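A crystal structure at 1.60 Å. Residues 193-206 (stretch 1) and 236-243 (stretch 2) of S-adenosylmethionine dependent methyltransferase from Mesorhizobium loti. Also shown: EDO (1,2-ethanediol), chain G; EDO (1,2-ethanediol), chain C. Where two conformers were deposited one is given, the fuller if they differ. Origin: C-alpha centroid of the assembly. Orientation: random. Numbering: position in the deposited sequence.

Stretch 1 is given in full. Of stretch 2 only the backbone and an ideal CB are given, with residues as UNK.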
# COMPACT_ATOMS: atom_id res chain seq x y z
N THR A 193 -6.15 -6.80 3.08
CA THR A 193 -4.76 -6.40 2.79
C THR A 193 -4.74 -4.93 2.35
O THR A 193 -5.77 -4.35 2.00
CB THR A 193 -4.16 -7.30 1.68
OG1 THR A 193 -4.83 -7.04 0.45
CG2 THR A 193 -4.23 -8.81 2.04
N VAL A 194 -3.55 -4.31 2.36
CA VAL A 194 -3.39 -2.92 1.89
C VAL A 194 -3.89 -2.81 0.44
O VAL A 194 -4.63 -1.90 0.10
CB VAL A 194 -1.92 -2.41 1.98
CG1 VAL A 194 -1.81 -0.96 1.48
CG2 VAL A 194 -1.36 -2.52 3.41
N GLY A 195 -3.50 -3.76 -0.42
CA GLY A 195 -3.95 -3.75 -1.82
C GLY A 195 -5.46 -3.80 -1.96
O GLY A 195 -6.03 -3.05 -2.74
N THR A 196 -6.10 -4.66 -1.18
CA THR A 196 -7.57 -4.77 -1.22
C THR A 196 -8.22 -3.42 -0.87
O THR A 196 -9.12 -2.97 -1.54
CB THR A 196 -8.06 -5.87 -0.28
OG1 THR A 196 -7.61 -7.14 -0.80
CG2 THR A 196 -9.60 -5.86 -0.15
N THR A 197 -7.75 -2.79 0.20
CA THR A 197 -8.28 -1.49 0.61
C THR A 197 -8.10 -0.43 -0.46
O THR A 197 -9.03 0.30 -0.78
CB THR A 197 -7.60 -1.04 1.92
OG1 THR A 197 -7.94 -1.98 2.94
CG2 THR A 197 -7.98 0.39 2.36
N LEU A 198 -6.89 -0.35 -1.00
CA LEU A 198 -6.60 0.66 -2.02
C LEU A 198 -7.35 0.40 -3.33
O LEU A 198 -7.89 1.34 -3.93
CB LEU A 198 -5.10 0.76 -2.28
CG LEU A 198 -4.25 1.17 -1.06
CD1 LEU A 198 -2.77 1.19 -1.46
CD2 LEU A 198 -4.67 2.47 -0.43
N ASN A 199 -7.40 -0.86 -3.75
CA ASN A 199 -8.14 -1.21 -4.97
C ASN A 199 -9.63 -0.89 -4.85
O ASN A 199 -10.24 -0.42 -5.79
CB ASN A 199 -7.95 -2.68 -5.29
CG ASN A 199 -6.53 -3.02 -5.72
OD1 ASN A 199 -5.75 -2.14 -6.10
ND2 ASN A 199 -6.22 -4.31 -5.71
N ALA A 200 -10.18 -1.11 -3.65
CA ALA A 200 -11.59 -0.79 -3.37
C ALA A 200 -11.84 0.72 -3.45
O ALA A 200 -12.86 1.16 -4.01
CB ALA A 200 -12.00 -1.34 -2.03
N LEU A 201 -10.91 1.53 -2.93
CA LEU A 201 -11.00 2.98 -3.09
C LEU A 201 -10.98 3.39 -4.55
O LEU A 201 -11.80 4.19 -4.99
CB LEU A 201 -9.86 3.68 -2.36
CG LEU A 201 -9.95 3.74 -0.83
CD1 LEU A 201 -8.61 4.17 -0.21
CD2 LEU A 201 -11.05 4.71 -0.43
N ILE A 202 -10.05 2.82 -5.31
CA ILE A 202 -9.89 3.14 -6.74
C ILE A 202 -11.15 2.76 -7.53
O ILE A 202 -11.69 3.58 -8.28
CB ILE A 202 -8.61 2.46 -7.31
CG1 ILE A 202 -7.35 3.08 -6.69
CG2 ILE A 202 -8.52 2.61 -8.85
CD1 ILE A 202 -6.10 2.22 -6.92
N ARG A 203 -11.65 1.54 -7.31
CA ARG A 203 -12.88 1.05 -7.98
C ARG A 203 -14.11 1.92 -7.62
O ARG A 203 -15.02 2.09 -8.44
CB ARG A 203 -13.13 -0.42 -7.59
CG ARG A 203 -14.17 -1.17 -8.37
CD ARG A 203 -14.25 -2.65 -7.93
NE ARG A 203 -12.95 -3.33 -8.01
CZ ARG A 203 -12.12 -3.65 -7.00
NH1 ARG A 203 -12.41 -3.44 -5.70
NH2 ARG A 203 -10.96 -4.26 -7.30
N SER A 204 -14.10 2.46 -6.40
CA SER A 204 -15.15 3.35 -5.90
C SER A 204 -15.08 4.79 -6.45
O SER A 204 -15.99 5.58 -6.19
CB SER A 204 -15.15 3.35 -4.36
OG SER A 204 -15.46 2.05 -3.86
N GLY A 205 -14.03 5.14 -7.20
CA GLY A 205 -13.87 6.46 -7.83
C GLY A 205 -12.82 7.39 -7.26
O GLY A 205 -12.67 8.51 -7.77
N PHE A 206 -12.07 6.93 -6.26
CA PHE A 206 -11.05 7.75 -5.61
C PHE A 206 -9.69 7.60 -6.28
O PHE A 206 -9.38 6.55 -6.84
CB PHE A 206 -10.87 7.36 -4.12
CG PHE A 206 -12.02 7.74 -3.23
CD1 PHE A 206 -12.10 9.03 -2.72
CD2 PHE A 206 -12.99 6.81 -2.88
CE1 PHE A 206 -13.15 9.41 -1.87
CE2 PHE A 206 -14.04 7.16 -1.99
CZ PHE A 206 -14.12 8.48 -1.50
N UNK A 236 -1.07 0.65 12.54
CA UNK A 236 -2.06 1.39 11.75
C UNK A 236 -1.68 1.65 10.31
O UNK A 236 -0.51 1.82 9.99
CB UNK A 236 -2.34 2.74 12.42
N UNK A 237 -2.71 1.68 9.47
CA UNK A 237 -2.63 2.09 8.08
C UNK A 237 -3.38 3.42 7.99
O UNK A 237 -4.54 3.51 8.43
CB UNK A 237 -3.21 1.04 7.14
N UNK A 238 -2.72 4.42 7.42
CA UNK A 238 -3.28 5.76 7.23
C UNK A 238 -3.41 5.98 5.72
O UNK A 238 -2.44 5.79 4.97
CB UNK A 238 -2.41 6.84 7.88
N UNK A 239 -4.59 6.38 5.26
CA UNK A 239 -4.81 6.62 3.83
C UNK A 239 -5.56 7.94 3.58
O UNK A 239 -6.49 8.27 4.33
CB UNK A 239 -5.59 5.45 3.22
N UNK A 240 -5.11 8.67 2.56
CA UNK A 240 -5.77 9.88 2.03
C UNK A 240 -6.12 9.59 0.58
O UNK A 240 -5.25 9.14 -0.18
CB UNK A 240 -4.88 11.12 2.15
N UNK A 241 -7.36 9.85 0.20
CA UNK A 241 -7.85 9.64 -1.17
C UNK A 241 -8.63 10.87 -1.58
O UNK A 241 -9.21 11.55 -0.72
CB UNK A 241 -8.72 8.38 -1.28
N UNK A 242 -8.59 11.17 -2.87
CA UNK A 242 -9.27 12.33 -3.42
C UNK A 242 -10.31 11.90 -4.43
O UNK A 242 -10.10 10.92 -5.15
CB UNK A 242 -8.27 13.29 -4.06
N UNK A 243 -11.42 12.60 -4.50
CA UNK A 243 -12.41 12.31 -5.54
C UNK A 243 -12.43 13.44 -6.57
O UNK A 243 -13.01 13.26 -7.64
OXT UNK A 243 -11.90 14.54 -6.39
CB UNK A 243 -13.80 12.12 -4.93
C1 EDO G . -9.92 -1.70 -9.41
O1 EDO G . -9.80 -0.63 -8.46
C2 EDO G . -8.72 -2.63 -9.27
O2 EDO G . -7.53 -1.86 -9.33
C1 EDO C . -9.66 -1.51 5.85
O1 EDO C . -10.08 -1.99 4.56
C2 EDO C . -9.11 -2.65 6.73
O2 EDO C . -10.15 -3.43 7.32

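The helix 194-203 and the strand 236-242 run nearly parallel, 16° apart, with axes 10.0 Å apart at closest approach. No hydrogen bond joins the two stretches; most of the contact is apolar side-chain packing.

Position 236 has an extended backbone, and its CB has nothing of stretch 1 within 5.5 Å. Stretch 1 sets no preference here. The residue is F236, which makes no contact with the helix.

At position 237 CA-to-CB points toward the helix. The ideal CB lies 5.5 Å from V194 CG2, too far for a small side chain to touch. A longer apolar one, such as leucine, isoleucine or methionine, would suit. The deposited residue is L237, with chi1 t and chi2 p. Its CD1 comes to 4.3 Å from V194 CG2, a loose apolar contact.

Position 238 is out of reach of stretch 1, which leaves the choice open. It is L238.

Position 239 points toward the helix again. Its ideal CB is 4.7 Å from L201 CD1 and 4.8 Å from L198 CD2. A medium apolar side chain fits best, and valine or isoleucine also suits the extended backbone. The residue is V239, chi1 t. Its CG1 packs 3.7 Å from L201 CD1 and 4.0 Å from L198 CD2, so one methyl meets both leucines.

Position 240 points away from the helix. Stretch 1 does not restrict it, and polar or apolar residues would do. It is S240, deposited in two conformers.

Position 241 points toward stretch 1 with far less room. The ideal CB is already 3.7 Å from F206 CB and 4.3 Å from L201 CD1. A small residue is favoured: alanine, perhaps glycine or serine. It is A241. Its CB lies 3.7 Å from F206 CD1 and 4.4 Å from L201 CD1; its methyl touches both.

Position 242 points away, so many side chains would be tolerated. The contact here is made by the backbone: its O lies 3.3 Å from F206 CA in a CA-H...O contact, and near the plane of the F206 ring at its edge. The residue is R242, whose side chain is hydrogen-bonded elsewhere in the structure.

Position 243 carries the C-terminal carboxylate. Its CB points sideways, 4.1 Å from F206 CE1, and stretch 1 offers no charged group nearby. A side chain with an aliphatic base could lie by the ring. It is R243: its CB is 4.0 Å from F206 CE1, and its end leads away. A water donates to R243 O and G205 O, bridging the two stretches.

Stretch 2, residues 236-243: FLLVSARR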
# COMPACT_ATOMS: atom_id res chain seq x y z
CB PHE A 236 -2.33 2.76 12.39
CG PHE A 236 -2.69 2.70 13.84
CD1 PHE A 236 -3.84 2.02 14.23
CD2 PHE A 236 -1.91 3.33 14.81
CE1 PHE A 236 -4.21 1.95 15.58
CE2 PHE A 236 -2.28 3.26 16.16
CZ PHE A 236 -3.43 2.56 16.53
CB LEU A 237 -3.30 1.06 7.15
CG LEU A 237 -3.27 1.39 5.65
CD1 LEU A 237 -1.82 1.39 5.11
CD2 LEU A 237 -4.16 0.45 4.83
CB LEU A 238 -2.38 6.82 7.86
CG LEU A 238 -1.87 6.54 9.27
CD1 LEU A 238 -1.00 7.74 9.74
CD2 LEU A 238 -2.93 6.26 10.29
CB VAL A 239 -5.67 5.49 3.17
CG1 VAL A 239 -5.83 5.73 1.66
CG2 VAL A 239 -5.08 4.10 3.41
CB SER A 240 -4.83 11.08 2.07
OG SER A 240 -5.44 12.20 1.44
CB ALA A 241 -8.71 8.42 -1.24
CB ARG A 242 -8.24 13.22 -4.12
CG ARG A 242 -8.77 14.55 -4.59
CD ARG A 242 -7.73 15.36 -5.36
NE ARG A 242 -7.23 14.60 -6.52
CZ ARG A 242 -6.07 13.92 -6.59
NH1 ARG A 242 -5.21 13.89 -5.57
NH2 ARG A 242 -5.78 13.26 -7.71
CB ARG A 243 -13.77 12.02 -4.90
CG ARG A 243 -14.50 13.20 -4.36
CD ARG A 243 -15.41 13.80 -5.41
NE ARG A 243 -16.69 13.14 -5.52
CZ ARG A 243 -17.47 13.10 -6.61
NH1 ARG A 243 -17.10 13.60 -7.79
NH2 ARG A 243 -18.64 12.49 -6.53
O HOH W 1 -13.96 10.99 -8.66
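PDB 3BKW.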